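Local structure of TSSL (Francisella novicida, 4ACK) at residues V69-M74 with D131-Y136; D12-T17 with F63-Y68; N26-I31 with N83-L88; C58-F63 with G100-E105. The protein is the cytoplasmic domain of a TssL (DotU) protein, probably serving protein transport and virulence as part of a type VI secretion system. All blocks are in the same frame, centred on the assembly; numbering follows the deposited sequence. Where two conformers were deposited one is given.

Helix 55-79 is the common element of an all-helical domain: contacts 1, 2 and 4 each use a segment of it, and contact 3 reaches it through side chains of 83-88, Trp86 among them. Contact 2, against helix 4-20, lies nearest the centre of the chain and is almost purely apolar. Contact 4, against helix 99-112, is also buried but combines an aromatic pair with a lysine-tyrosine hydrogen bond. Contact 1, only partly buried, is polar, a glutamate and a lysine holding the loop after helix 118-129. Contact 3 is the outlying one, about 18 Å from the chain centre, where polar atoms at the surface adjoin a small apolar patch.

Contact 1: residues V69-M74 with D131-Y136; sequences VDEKLM and DFYGKY
Glu71 and Lys72, neighbours on helix 55-79, hold the loop that follows helix 118-129 by its backbone. The Glu71 side chain runs out extended, CG anti to the backbone N (chi1 -177°), and its carboxylate takes two successive amides on the syn lone pairs: Tyr133 N to OE2 (3.1 Å, nearly straight at 164°) and Gly134 N to OE1 (2.9 Å, more bent). The anti lone pair of Glu71 OE2 accepts from Lys72 NZ at 3.2 Å, a salt bridge within the helix. Lys72, bent at chi2, also gives from NZ a very short 2.5 Å hydrogen bond to Asp131 O, approaching from above the carbonyl plane. Asp131, with positive phi, is the C-prime residue of the Schellman motif that ends helix 118-129. Glu71 OE1 also lies 3.1 Å from Phe132 CE1, the carboxylate and ring planes being only 16° apart. Two amides and one carbonyl of the loop are thus satisfied by a charged pair, and three donors grip the carboxylate, which would be expected to keep Glu71 ionised.

Contact 2: residues D12-T17 with F63-Y68; sequences DIIKTT and FPLLAY
Ile13, Ile14 and Thr17 of helix 4-20 face Leu65 and Tyr68 of helix 55-79, the two segments running almost parallel, 9° apart with axes 10.8 Å from each other. Leu65 has CG anti to the backbone N (chi1 174°), which points the side chain at helix 4-20, CD2 on Ile13 and CD1 between Ile13 and Ile14. Leu65 CD2 meets Ile13 CD1 at 3.5 Å, and Leu65 CD1 rests against Ile14 CG1 at 3.8 Å. Both isoleucines keep CG1 beside the backbone N and CG2 anti to it; Ile14 CG2 thereby reaches Tyr68 OH at 3.9 Å. Tyr68, also with CG anti to its backbone N (chi1 161°), extends across Ile14 at about a right angle and brings CE1 to 3.9 Å from Thr17 CG2. Thr17 OG1, beside its own backbone N, donates to Ile13 O (3.0 Å), so CG2 is the branch given to the tyrosine. With the threonine hydroxyl satisfied inside its own helix, the two segments meet through hydrocarbon and an aromatic ring, with no hydrogen bond between them.

Contact 3: residues N26-I31 with N83-L88; sequences NDNEKI and NISWSL
The turn leading into helix 30-52 meets the extended connection between helices 55-79 and 89-94 here, at the periphery of the helical domain. Asp27 caps the turn: its OD1 accepts from Glu29 N at 2.8 Å through the anti lone pair, in a fairly straight bond (158°). Next to it, the side chain of Asn28 lies along the backbone of Asn83 to Ser85. Ile31, three residues further on, provides the apolar part. Ile31 CG2 lies 3.8 Å from Ser85 O and comes to the edge of the indole, 4.3 Å from Trp86 CE3 and near the ring plane, while Ile31 CD1 reaches Ile84 CD1 more loosely, at 4.5 Å. Trp86 NE1 is hydrogen-bonded to Asp70 of helix 55-79, and Arg35 of helix 30-52 makes a cation-pi contact with the indole. The indole thus turns its benzo edge to Ile31 and spends its N-H on the other helix, so that apolar packing and a hydrogen bond to a buried carboxylate together tie the connection to both helices.

Contact 4: residues C58-F63 with G100-E105; sequences CKYIVF and GEYVFE
Helices 55-79 and 99-112 cross at -135° in these segments, their axes 10.5 Å apart, with Phe63 and Val103 the closest pair of CA atoms at 7.5 Å. Tyr102 carries most of the contact. With CG anti to the backbone N (chi1 -172°) its ring extends toward helix 55-79 and presents an edge to one face of Phe63, a T-shaped pair with centroids 5.2 Å apart and planes at 78°. Tyr102 CD2 is the atom that touches, 3.7 Å from Phe63 CE1 and set toward the rim of the phenylalanine ring. Val103 CG2 meets Phe63 CE1 from the edge of that ring, at 4.1 Å. Beyond the rings, Lys59 leaves its helix with CG anti to the backbone N, bends at chi3, and crosses the tyrosine at about a right angle to donate from NZ to Tyr102 OH (3.0 Å). Tyr60 brings CE1 near the same hydroxyl, while its own OH is hydrogen-bonded to Asn109 ND2 further along helix 99-112. Arg96 adds a cation-pi contact to Tyr102. The tyrosine therefore serves both kinds of surface, its ring edge packed on Phe63 and its oxygen accepting from a lysine; Lys59 at the oxygen, with Arg96 against the ring, would tend to stabilise negative charge on the phenol and might lower its pKa somewhat.

Contact 1: residues V69-M74 with D131-Y136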
loop_
_atom_site.group_PDB
_atom_site.type_symbol
_atom_site.label_atom_id
_atom_site.label_comp_id
_atom_site.label_asym_id
_atom_site.label_seq_id
_atom_site.Cartn_x
_atom_site.Cartn_y
_atom_site.Cartn_z
ATOM N N VAL A 69 3.270 -3.023 -0.675
ATOM C CA VAL A 69 3.625 -4.375 -1.085
ATOM C C VAL A 69 4.959 -4.359 -1.865
ATOM O O VAL A 69 5.885 -5.127 -1.547
ATOM C CB VAL A 69 2.565 -5.029 -1.966
ATOM C CG1 VAL A 69 3.088 -6.377 -2.446
ATOM C CG2 VAL A 69 1.236 -5.228 -1.185
ATOM N N ASP A 70 5.040 -3.502 -2.883
ATOM C CA ASP A 70 6.269 -3.325 -3.618
ATOM C C ASP A 70 7.469 -3.071 -2.702
ATOM O O ASP A 70 8.521 -3.669 -2.920
ATOM C CB ASP A 70 6.157 -2.200 -4.621
ATOM C CG ASP A 70 5.335 -2.570 -5.817
ATOM O OD1 ASP A 70 5.060 -3.789 -6.056
ATOM O OD2 ASP A 70 4.941 -1.621 -6.534
ATOM N N GLU A 71 7.298 -2.221 -1.675
ATOM C CA GLU A 71 8.419 -1.827 -0.829
ATOM C C GLU A 71 8.949 -3.026 -0.025
ATOM O O GLU A 71 10.136 -3.159 0.246
ATOM C CB GLU A 71 7.992 -0.750 0.171
ATOM C CG GLU A 71 9.190 -0.241 1.064
ATOM C CD GLU A 71 8.807 0.919 1.940
ATOM O OE1 GLU A 71 8.514 1.984 1.348
ATOM O OE2 GLU A 71 8.768 0.762 3.193
ATOM N N LYS A 72 8.018 -3.842 0.449
ATOM C CA LYS A 72 8.379 -4.936 1.320
ATOM C C LYS A 72 9.053 -6.039 0.456
ATOM O O LYS A 72 10.025 -6.659 0.876
ATOM C CB LYS A 72 7.140 -5.423 2.102
ATOM C CG LYS A 72 6.638 -4.403 3.166
ATOM C CD LYS A 72 7.817 -3.650 3.868
ATOM C CE LYS A 72 7.377 -2.569 4.891
ATOM N NZ LYS A 72 8.536 -1.622 5.270
ATOM N N LEU A 73 8.573 -6.198 -0.767
ATOM C CA LEU A 73 9.101 -7.167 -1.671
ATOM C C LEU A 73 10.471 -6.769 -2.167
ATOM O O LEU A 73 11.364 -7.633 -2.218
ATOM C CB LEU A 73 8.152 -7.418 -2.844
ATOM C CG LEU A 73 7.151 -8.569 -2.570
ATOM C CD1 LEU A 73 7.926 -9.899 -2.712
ATOM C CD2 LEU A 73 6.511 -8.518 -1.189
ATOM N N MET A 74 10.639 -5.488 -2.522
ATOM C CA MET A 74 11.951 -4.981 -2.935
ATOM C C MET A 74 12.983 -5.125 -1.824
ATOM O O MET A 74 14.149 -5.333 -2.115
ATOM C CB MET A 74 11.911 -3.532 -3.402
ATOM C CG MET A 74 11.297 -3.287 -4.771
ATOM S SD MET A 74 11.801 -4.433 -6.076
ATOM C CE MET A 74 12.244 -3.292 -7.360
ATOM N N ASP A 131 4.869 -0.375 8.972
ATOM C CA ASP A 131 6.255 0.069 8.700
ATOM C C ASP A 131 6.544 0.422 7.255
ATOM O O ASP A 131 7.656 0.157 6.766
ATOM C CB ASP A 131 7.270 -0.939 9.249
ATOM C CG ASP A 131 7.103 -1.114 10.744
ATOM O OD1 ASP A 131 6.679 -0.157 11.406
ATOM O OD2 ASP A 131 7.346 -2.201 11.258
ATOM N N PHE A 132 5.544 0.978 6.562
ATOM C CA PHE A 132 5.842 1.711 5.343
ATOM C C PHE A 132 6.708 2.942 5.685
ATOM O O PHE A 132 6.365 3.750 6.559
ATOM C CB PHE A 132 4.581 2.153 4.600
ATOM C CG PHE A 132 4.865 2.801 3.271
ATOM C CD1 PHE A 132 5.260 2.037 2.163
ATOM C CD2 PHE A 132 4.791 4.181 3.139
ATOM C CE1 PHE A 132 5.510 2.638 0.918
ATOM C CE2 PHE A 132 5.085 4.813 1.924
ATOM C CZ PHE A 132 5.408 4.038 0.797
ATOM N N TYR A 133 7.819 3.049 4.983
ATOM C CA TYR A 133 8.814 4.131 5.181
ATOM C C TYR A 133 8.904 5.062 3.960
ATOM O O TYR A 133 9.085 6.265 4.108
ATOM C CB TYR A 133 10.205 3.550 5.443
ATOM C CG TYR A 133 10.276 2.707 6.682
ATOM C CD1 TYR A 133 9.574 3.062 7.838
ATOM C CD2 TYR A 133 11.022 1.541 6.705
ATOM C CE1 TYR A 133 9.643 2.266 8.994
ATOM C CE2 TYR A 133 11.099 0.757 7.871
ATOM C CZ TYR A 133 10.407 1.138 8.998
ATOM O OH TYR A 133 10.456 0.357 10.127
ATOM N N GLY A 134 8.752 4.483 2.785
ATOM C CA GLY A 134 8.873 5.174 1.528
ATOM C C GLY A 134 10.152 5.978 1.526
ATOM O O GLY A 134 11.210 5.432 1.818
ATOM N N LYS A 135 10.045 7.280 1.274
ATOM C CA LYS A 135 11.236 8.165 1.033
ATOM C C LYS A 135 11.980 8.322 2.327
ATOM O O LYS A 135 13.133 8.772 2.371
ATOM C CB LYS A 135 10.790 9.538 0.464
ATOM C CG LYS A 135 9.937 10.342 1.449
ATOM C CD LYS A 135 9.184 11.410 0.662
ATOM C CE LYS A 135 9.179 12.741 1.379
ATOM N NZ LYS A 135 8.072 13.678 0.850
ATOM N N TYR A 136 11.336 7.920 3.419
ATOM C CA TYR A 136 11.992 8.095 4.700
ATOM C C TYR A 136 12.862 6.889 5.110
ATOM O O TYR A 136 13.315 6.878 6.202
ATOM C CB TYR A 136 10.988 8.424 5.799
ATOM C CG TYR A 136 10.244 9.696 5.536
ATOM C CD1 TYR A 136 10.880 10.955 5.638
ATOM C CD2 TYR A 136 8.900 9.653 5.104
ATOM C CE1 TYR A 136 10.160 12.140 5.325
ATOM C CE2 TYR A 136 8.171 10.816 4.855
ATOM C CZ TYR A 136 8.791 12.054 4.979
ATOM O OH TYR A 136 8.036 13.198 4.692
#

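Contact 2: residues D12-T17 with F63-Y68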
loop_
_atom_site.group_PDB
_atom_site.type_symbol
_atom_site.label_atom_id
_atom_site.label_comp_id
_atom_site.label_asym_id
_atom_site.label_seq_id
_atom_site.Cartn_x
_atom_site.Cartn_y
_atom_site.Cartn_z
ATOM N N ASP A 12 -6.224 -8.558 3.843
ATOM C CA ASP A 12 -5.787 -9.805 3.257
ATOM C C ASP A 12 -4.451 -9.655 2.495
ATOM O O ASP A 12 -3.534 -10.487 2.662
ATOM C CB ASP A 12 -6.866 -10.452 2.387
ATOM C CG ASP A 12 -6.662 -11.951 2.224
ATOM O OD1 ASP A 12 -6.276 -12.618 3.214
ATOM O OD2 ASP A 12 -6.881 -12.464 1.100
ATOM N N ILE A 13 -4.368 -8.617 1.662
ATOM C CA ILE A 13 -3.137 -8.248 0.980
ATOM C C ILE A 13 -2.031 -7.980 1.976
ATOM O O ILE A 13 -0.936 -8.466 1.825
ATOM C CB ILE A 13 -3.357 -7.049 0.041
ATOM C CG1 ILE A 13 -4.235 -7.526 -1.116
ATOM C CG2 ILE A 13 -2.022 -6.502 -0.446
ATOM C CD1 ILE A 13 -5.056 -6.407 -1.819
ATOM N N ILE A 14 -2.303 -7.232 3.022
ATOM C CA ILE A 14 -1.248 -7.041 3.969
ATOM C C ILE A 14 -0.760 -8.498 4.438
ATOM O O ILE A 14 0.412 -8.863 4.235
ATOM C CB ILE A 14 -1.636 -5.995 5.011
ATOM C CG1 ILE A 14 -1.813 -4.611 4.326
ATOM C CG2 ILE A 14 -0.582 -5.869 6.051
ATOM C CD1 ILE A 14 -2.198 -3.481 5.323
ATOM N N LYS A 15 -1.673 -9.350 4.936
ATOM C CA LYS A 15 -1.392 -10.789 5.206
ATOM C C LYS A 15 -0.586 -11.533 4.095
ATOM O O LYS A 15 0.533 -11.977 4.355
ATOM C CB LYS A 15 -2.728 -11.512 5.590
ATOM C CG LYS A 15 -2.633 -12.964 6.150
ATOM C CD LYS A 15 -4.041 -13.603 6.417
ATOM C CE LYS A 15 -4.692 -14.140 5.104
ATOM N NZ LYS A 15 -4.364 -15.593 4.834
ATOM N N THR A 16 -1.121 -11.659 2.873
ATOM C CA THR A 16 -0.370 -12.308 1.769
ATOM C C THR A 16 1.070 -11.726 1.570
ATOM O O THR A 16 1.933 -12.435 1.021
ATOM C CB THR A 16 -1.109 -12.319 0.384
ATOM O OG1 THR A 16 -2.344 -13.056 0.437
ATOM C CG2 THR A 16 -0.226 -12.918 -0.703
ATOM N N THR A 17 1.313 -10.475 2.041
ATOM C CA THR A 17 2.622 -9.790 1.970
ATOM C C THR A 17 3.536 -10.166 3.120
ATOM O O THR A 17 4.655 -10.624 2.860
ATOM C CB THR A 17 2.504 -8.248 1.961
ATOM O OG1 THR A 17 1.782 -7.841 0.795
ATOM C CG2 THR A 17 3.929 -7.599 1.960
ATOM N N PHE A 63 -3.341 2.771 -4.606
ATOM C CA PHE A 63 -1.896 2.986 -4.894
ATOM C C PHE A 63 -0.975 2.775 -3.647
ATOM O O PHE A 63 0.052 2.137 -3.758
ATOM C CB PHE A 63 -1.659 4.362 -5.476
ATOM C CG PHE A 63 -0.223 4.602 -5.813
ATOM C CD1 PHE A 63 0.674 5.053 -4.829
ATOM C CD2 PHE A 63 0.243 4.302 -7.088
ATOM C CE1 PHE A 63 2.033 5.261 -5.158
ATOM C CE2 PHE A 63 1.623 4.498 -7.427
ATOM C CZ PHE A 63 2.492 4.966 -6.466
ATOM N N PRO A 64 -1.315 3.354 -2.489
ATOM C CA PRO A 64 -0.438 3.190 -1.368
ATOM C C PRO A 64 -0.300 1.738 -0.926
ATOM O O PRO A 64 0.717 1.386 -0.340
ATOM C CB PRO A 64 -1.127 3.989 -0.248
ATOM C CG PRO A 64 -1.916 5.070 -1.012
ATOM C CD PRO A 64 -2.389 4.325 -2.226
ATOM N N LEU A 65 -1.347 0.921 -1.113
ATOM C CA LEU A 65 -1.272 -0.472 -0.721
ATOM C C LEU A 65 -0.328 -1.162 -1.635
ATOM O O LEU A 65 0.481 -1.966 -1.183
ATOM C CB LEU A 65 -2.667 -1.149 -0.757
ATOM C CG LEU A 65 -2.666 -2.647 -0.507
ATOM C CD1 LEU A 65 -2.211 -2.811 0.955
ATOM C CD2 LEU A 65 -4.106 -3.178 -0.742
ATOM N N LEU A 66 -0.393 -0.872 -2.924
ATOM C CA LEU A 66 0.588 -1.426 -3.867
ATOM C C LEU A 66 2.038 -1.012 -3.608
ATOM O O LEU A 66 2.988 -1.814 -3.833
ATOM C CB LEU A 66 0.290 -0.997 -5.287
ATOM C CG LEU A 66 -1.118 -1.246 -5.824
ATOM C CD1 LEU A 66 -1.190 -0.862 -7.303
ATOM C CD2 LEU A 66 -1.576 -2.672 -5.619
ATOM N N ALA A 67 2.221 0.257 -3.262
ATOM C CA ALA A 67 3.527 0.778 -2.916
ATOM C C ALA A 67 4.067 0.111 -1.635
ATOM O O ALA A 67 5.277 -0.142 -1.523
ATOM C CB ALA A 67 3.443 2.277 -2.705
ATOM N N TYR A 68 3.190 -0.133 -0.657
ATOM C CA TYR A 68 3.576 -0.853 0.516
ATOM C C TYR A 68 4.060 -2.306 0.141
ATOM O O TYR A 68 5.146 -2.751 0.581
ATOM C CB TYR A 68 2.445 -0.856 1.529
ATOM C CG TYR A 68 2.578 -1.945 2.590
ATOM C CD1 TYR A 68 2.081 -3.267 2.361
ATOM C CD2 TYR A 68 3.298 -1.708 3.748
ATOM C CE1 TYR A 68 2.270 -4.309 3.324
ATOM C CE2 TYR A 68 3.494 -2.706 4.721
ATOM C CZ TYR A 68 2.966 -4.001 4.519
ATOM O OH TYR A 68 3.163 -4.922 5.522
#

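Contact 3: residues N26-I31 with N83-L88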
loop_
_atom_site.group_PDB
_atom_site.type_symbol
_atom_site.label_atom_id
_atom_site.label_comp_id
_atom_site.label_asym_id
_atom_site.label_seq_id
_atom_site.Cartn_x
_atom_site.Cartn_y
_atom_site.Cartn_z
ATOM N N ASN A 26 11.294 -19.722 0.822
ATOM C CA ASN A 26 10.417 -19.303 -0.272
ATOM C C ASN A 26 11.171 -19.162 -1.586
ATOM O O ASN A 26 12.157 -18.442 -1.644
ATOM C CB ASN A 26 9.704 -17.971 0.068
ATOM N N ASP A 27 10.696 -19.836 -2.637
ATOM C CA ASP A 27 11.298 -19.714 -3.968
ATOM C C ASP A 27 10.444 -18.855 -4.937
ATOM O O ASP A 27 9.440 -18.284 -4.527
ATOM C CB ASP A 27 11.689 -21.112 -4.539
ATOM C CG ASP A 27 10.462 -22.042 -4.859
ATOM O OD1 ASP A 27 9.702 -21.727 -5.805
ATOM O OD2 ASP A 27 10.295 -23.118 -4.210
ATOM N N ASN A 28 10.845 -18.764 -6.205
ATOM C CA ASN A 28 10.136 -17.980 -7.232
ATOM C C ASN A 28 8.851 -18.586 -7.823
ATOM O O ASN A 28 8.241 -18.003 -8.740
ATOM C CB ASN A 28 11.076 -17.667 -8.398
ATOM C CG ASN A 28 11.824 -16.366 -8.224
ATOM O OD1 ASN A 28 12.574 -16.185 -7.262
ATOM N ND2 ASN A 28 11.659 -15.467 -9.183
ATOM N N GLU A 29 8.449 -19.760 -7.354
ATOM C CA GLU A 29 7.182 -20.292 -7.812
ATOM C C GLU A 29 6.131 -20.005 -6.732
ATOM O O GLU A 29 4.951 -19.805 -7.047
ATOM C CB GLU A 29 7.281 -21.780 -8.173
ATOM C CG GLU A 29 5.941 -22.448 -8.516
ATOM C CD GLU A 29 5.662 -22.556 -10.010
ATOM O OE1 GLU A 29 5.920 -21.587 -10.764
ATOM O OE2 GLU A 29 5.152 -23.620 -10.422
ATOM N N LYS A 30 6.570 -19.974 -5.476
ATOM C CA LYS A 30 5.727 -19.555 -4.381
ATOM C C LYS A 30 5.383 -18.050 -4.552
ATOM O O LYS A 30 4.232 -17.704 -4.868
ATOM C CB LYS A 30 6.423 -19.850 -3.049
ATOM C CG LYS A 30 6.696 -21.361 -2.818
ATOM C CD LYS A 30 7.735 -21.604 -1.761
ATOM C CE LYS A 30 7.238 -22.616 -0.745
ATOM N NZ LYS A 30 7.965 -22.425 0.563
ATOM N N ILE A 31 6.388 -17.175 -4.394
ATOM C CA ILE A 31 6.266 -15.749 -4.735
ATOM C C ILE A 31 5.302 -15.455 -5.896
ATOM O O ILE A 31 4.459 -14.578 -5.766
ATOM C CB ILE A 31 7.647 -15.068 -4.986
ATOM C CG1 ILE A 31 8.136 -14.326 -3.737
ATOM C CG2 ILE A 31 7.568 -14.071 -6.156
ATOM C CD1 ILE A 31 8.410 -15.183 -2.535
ATOM N N ASN A 83 17.400 -15.640 -5.155
ATOM C CA ASN A 83 17.118 -14.627 -6.155
ATOM C C ASN A 83 15.616 -14.357 -6.196
ATOM O O ASN A 83 14.821 -15.269 -6.463
ATOM C CB ASN A 83 17.606 -15.115 -7.521
ATOM C CG ASN A 83 17.369 -14.113 -8.611
ATOM O OD1 ASN A 83 17.556 -12.914 -8.411
ATOM N ND2 ASN A 83 16.962 -14.594 -9.781
ATOM N N ILE A 84 15.221 -13.127 -5.876
ATOM C CA ILE A 84 13.791 -12.771 -5.867
ATOM C C ILE A 84 13.492 -11.928 -7.102
ATOM O O ILE A 84 14.246 -11.023 -7.473
ATOM C CB ILE A 84 13.326 -12.044 -4.542
ATOM C CG1 ILE A 84 13.707 -12.840 -3.270
ATOM C CG2 ILE A 84 11.818 -11.697 -4.589
ATOM C CD1 ILE A 84 12.698 -13.889 -2.813
ATOM N N SER A 85 12.396 -12.270 -7.749
ATOM C CA SER A 85 11.987 -11.623 -8.962
ATOM C C SER A 85 10.628 -10.976 -8.635
ATOM O O SER A 85 9.741 -11.634 -8.028
ATOM C CB SER A 85 11.884 -12.678 -10.060
ATOM O OG SER A 85 11.840 -12.093 -11.336
ATOM N N TRP A 86 10.477 -9.693 -8.980
ATOM C CA TRP A 86 9.299 -8.884 -8.589
ATOM C C TRP A 86 9.145 -7.681 -9.445
ATOM O O TRP A 86 9.839 -6.681 -9.244
ATOM C CB TRP A 86 9.412 -8.373 -7.156
ATOM C CG TRP A 86 8.129 -7.770 -6.652
ATOM C CD1 TRP A 86 7.829 -6.428 -6.495
ATOM C CD2 TRP A 86 6.965 -8.489 -6.239
ATOM N NE1 TRP A 86 6.546 -6.277 -5.991
ATOM C CE2 TRP A 86 5.992 -7.521 -5.823
ATOM C CE3 TRP A 86 6.642 -9.858 -6.172
ATOM C CZ2 TRP A 86 4.722 -7.881 -5.356
ATOM C CZ3 TRP A 86 5.361 -10.222 -5.693
ATOM C CH2 TRP A 86 4.421 -9.221 -5.283
ATOM N N SER A 87 8.260 -7.775 -10.419
ATOM C CA SER A 87 7.879 -6.601 -11.173
ATOM C C SER A 87 6.884 -5.718 -10.324
ATOM O O SER A 87 5.945 -6.238 -9.691
ATOM C CB SER A 87 7.286 -7.050 -12.493
ATOM O OG SER A 87 7.482 -6.021 -13.455
ATOM N N LEU A 88 7.123 -4.412 -10.280
ATOM C CA LEU A 88 6.368 -3.509 -9.436
ATOM C C LEU A 88 4.838 -3.500 -9.750
ATOM O O LEU A 88 4.386 -3.254 -10.865
ATOM C CB LEU A 88 6.968 -2.084 -9.507
ATOM C CG LEU A 88 8.416 -1.802 -9.052
ATOM C CD1 LEU A 88 8.741 -0.273 -9.041
ATOM C CD2 LEU A 88 8.729 -2.378 -7.689
#

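Contact 4: residues C58-F63 with G100-E105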
loop_
_atom_site.group_PDB
_atom_site.type_symbol
_atom_site.label_atom_id
_atom_site.label_comp_id
_atom_site.label_asym_id
_atom_site.label_seq_id
_atom_site.Cartn_x
_atom_site.Cartn_y
_atom_site.Cartn_z
ATOM N N CYS A 58 -10.328 6.093 -5.588
ATOM C CA CYS A 58 -9.952 4.698 -5.683
ATOM C C CYS A 58 -8.421 4.581 -5.745
ATOM O O CYS A 58 -7.823 3.806 -4.997
ATOM C CB CYS A 58 -10.594 4.055 -6.893
ATOM S SG CYS A 58 -12.424 3.952 -6.749
ATOM N N LYS A 59 -7.799 5.371 -6.618
ATOM C CA LYS A 59 -6.318 5.441 -6.621
ATOM C C LYS A 59 -5.709 5.817 -5.268
ATOM O O LYS A 59 -4.709 5.239 -4.862
ATOM C CB LYS A 59 -5.806 6.369 -7.726
ATOM C CG LYS A 59 -4.273 6.696 -7.630
ATOM C CD LYS A 59 -3.837 7.518 -8.870
ATOM C CE LYS A 59 -4.229 9.023 -8.611
ATOM N NZ LYS A 59 -3.576 9.877 -9.566
ATOM N N TYR A 60 -6.290 6.760 -4.548
ATOM C CA TYR A 60 -5.705 7.121 -3.292
ATOM C C TYR A 60 -5.716 5.980 -2.264
ATOM O O TYR A 60 -5.004 6.003 -1.256
ATOM C CB TYR A 60 -6.403 8.334 -2.708
ATOM C CG TYR A 60 -6.027 9.664 -3.344
ATOM C CD1 TYR A 60 -5.215 9.730 -4.505
ATOM C CD2 TYR A 60 -6.533 10.841 -2.817
ATOM C CE1 TYR A 60 -4.872 10.934 -5.056
ATOM C CE2 TYR A 60 -6.202 12.076 -3.368
ATOM C CZ TYR A 60 -5.375 12.114 -4.470
ATOM O OH TYR A 60 -5.054 13.355 -4.963
ATOM N N ILE A 61 -6.599 5.017 -2.461
ATOM C CA ILE A 61 -6.747 3.957 -1.500
ATOM C C ILE A 61 -5.870 2.810 -2.002
ATOM O O ILE A 61 -5.146 2.267 -1.227
ATOM C CB ILE A 61 -8.221 3.495 -1.438
ATOM C CG1 ILE A 61 -9.059 4.549 -0.745
ATOM C CG2 ILE A 61 -8.370 2.092 -0.740
ATOM C CD1 ILE A 61 -10.549 4.418 -1.168
ATOM N N VAL A 62 -5.917 2.485 -3.297
ATOM C CA VAL A 62 -5.215 1.320 -3.792
ATOM C C VAL A 62 -3.693 1.586 -4.109
ATOM O O VAL A 62 -2.873 0.710 -3.946
ATOM C CB VAL A 62 -5.919 0.774 -5.052
ATOM C CG1 VAL A 62 -5.110 -0.393 -5.792
ATOM C CG2 VAL A 62 -7.364 0.344 -4.670
ATOM N N PHE A 63 -3.341 2.771 -4.606
ATOM C CA PHE A 63 -1.896 2.986 -4.894
ATOM C C PHE A 63 -0.975 2.775 -3.647
ATOM O O PHE A 63 0.052 2.137 -3.758
ATOM C CB PHE A 63 -1.659 4.362 -5.476
ATOM C CG PHE A 63 -0.223 4.602 -5.813
ATOM C CD1 PHE A 63 0.674 5.053 -4.829
ATOM C CD2 PHE A 63 0.243 4.302 -7.088
ATOM C CE1 PHE A 63 2.033 5.261 -5.158
ATOM C CE2 PHE A 63 1.623 4.498 -7.427
ATOM C CZ PHE A 63 2.492 4.966 -6.466
ATOM N N GLY A 100 7.426 5.644 -3.026
ATOM C CA GLY A 100 7.998 6.146 -1.773
ATOM C C GLY A 100 7.800 7.661 -1.505
ATOM O O GLY A 100 7.743 8.139 -0.328
ATOM N N GLU A 101 7.721 8.412 -2.585
ATOM C CA GLU A 101 7.265 9.837 -2.559
ATOM C C GLU A 101 5.757 10.039 -2.748
ATOM O O GLU A 101 5.149 10.817 -2.041
ATOM C CB GLU A 101 8.001 10.626 -3.683
ATOM C CG GLU A 101 9.474 10.793 -3.233
ATOM C CD GLU A 101 10.406 11.493 -4.203
ATOM O OE1 GLU A 101 10.034 11.692 -5.389
ATOM O OE2 GLU A 101 11.533 11.835 -3.729
ATOM N N TYR A 102 5.175 9.381 -3.737
ATOM C CA TYR A 102 3.809 9.695 -4.124
ATOM C C TYR A 102 2.781 9.348 -3.000
ATOM O O TYR A 102 1.778 10.059 -2.774
ATOM C CB TYR A 102 3.474 9.049 -5.486
ATOM C CG TYR A 102 2.130 9.514 -6.022
ATOM C CD1 TYR A 102 1.808 10.866 -6.080
ATOM C CD2 TYR A 102 1.145 8.580 -6.408
ATOM C CE1 TYR A 102 0.524 11.277 -6.577
ATOM C CE2 TYR A 102 -0.091 8.964 -6.874
ATOM C CZ TYR A 102 -0.402 10.315 -6.957
ATOM O OH TYR A 102 -1.643 10.679 -7.451
ATOM N N VAL A 103 3.060 8.308 -2.225
ATOM C CA VAL A 103 2.185 8.026 -1.039
ATOM C C VAL A 103 2.101 9.236 -0.129
ATOM O O VAL A 103 1.041 9.527 0.441
ATOM C CB VAL A 103 2.697 6.793 -0.259
ATOM C CG1 VAL A 103 2.122 6.708 1.178
ATOM C CG2 VAL A 103 2.544 5.531 -1.082
ATOM N N PHE A 104 3.214 9.942 0.085
ATOM C CA PHE A 104 3.126 11.106 0.991
ATOM C C PHE A 104 2.530 12.316 0.305
ATOM O O PHE A 104 1.878 13.159 0.951
ATOM C CB PHE A 104 4.465 11.413 1.695
ATOM C CG PHE A 104 4.929 10.261 2.537
ATOM C CD1 PHE A 104 4.403 10.062 3.802
ATOM C CD2 PHE A 104 5.849 9.336 2.018
ATOM C CE1 PHE A 104 4.793 8.959 4.590
ATOM C CE2 PHE A 104 6.260 8.266 2.770
ATOM C CZ PHE A 104 5.730 8.072 4.081
ATOM N N GLU A 105 2.620 12.326 -1.013
ATOM C CA GLU A 105 1.809 13.277 -1.765
ATOM C C GLU A 105 0.302 13.001 -1.615
ATOM O O GLU A 105 -0.471 13.918 -1.336
ATOM C CB GLU A 105 2.146 13.295 -3.248
ATOM C CG GLU A 105 1.517 14.545 -3.898
ATOM C CD GLU A 105 1.791 14.600 -5.397
ATOM O OE1 GLU A 105 2.888 14.206 -5.791
ATOM O OE2 GLU A 105 0.911 15.011 -6.169
#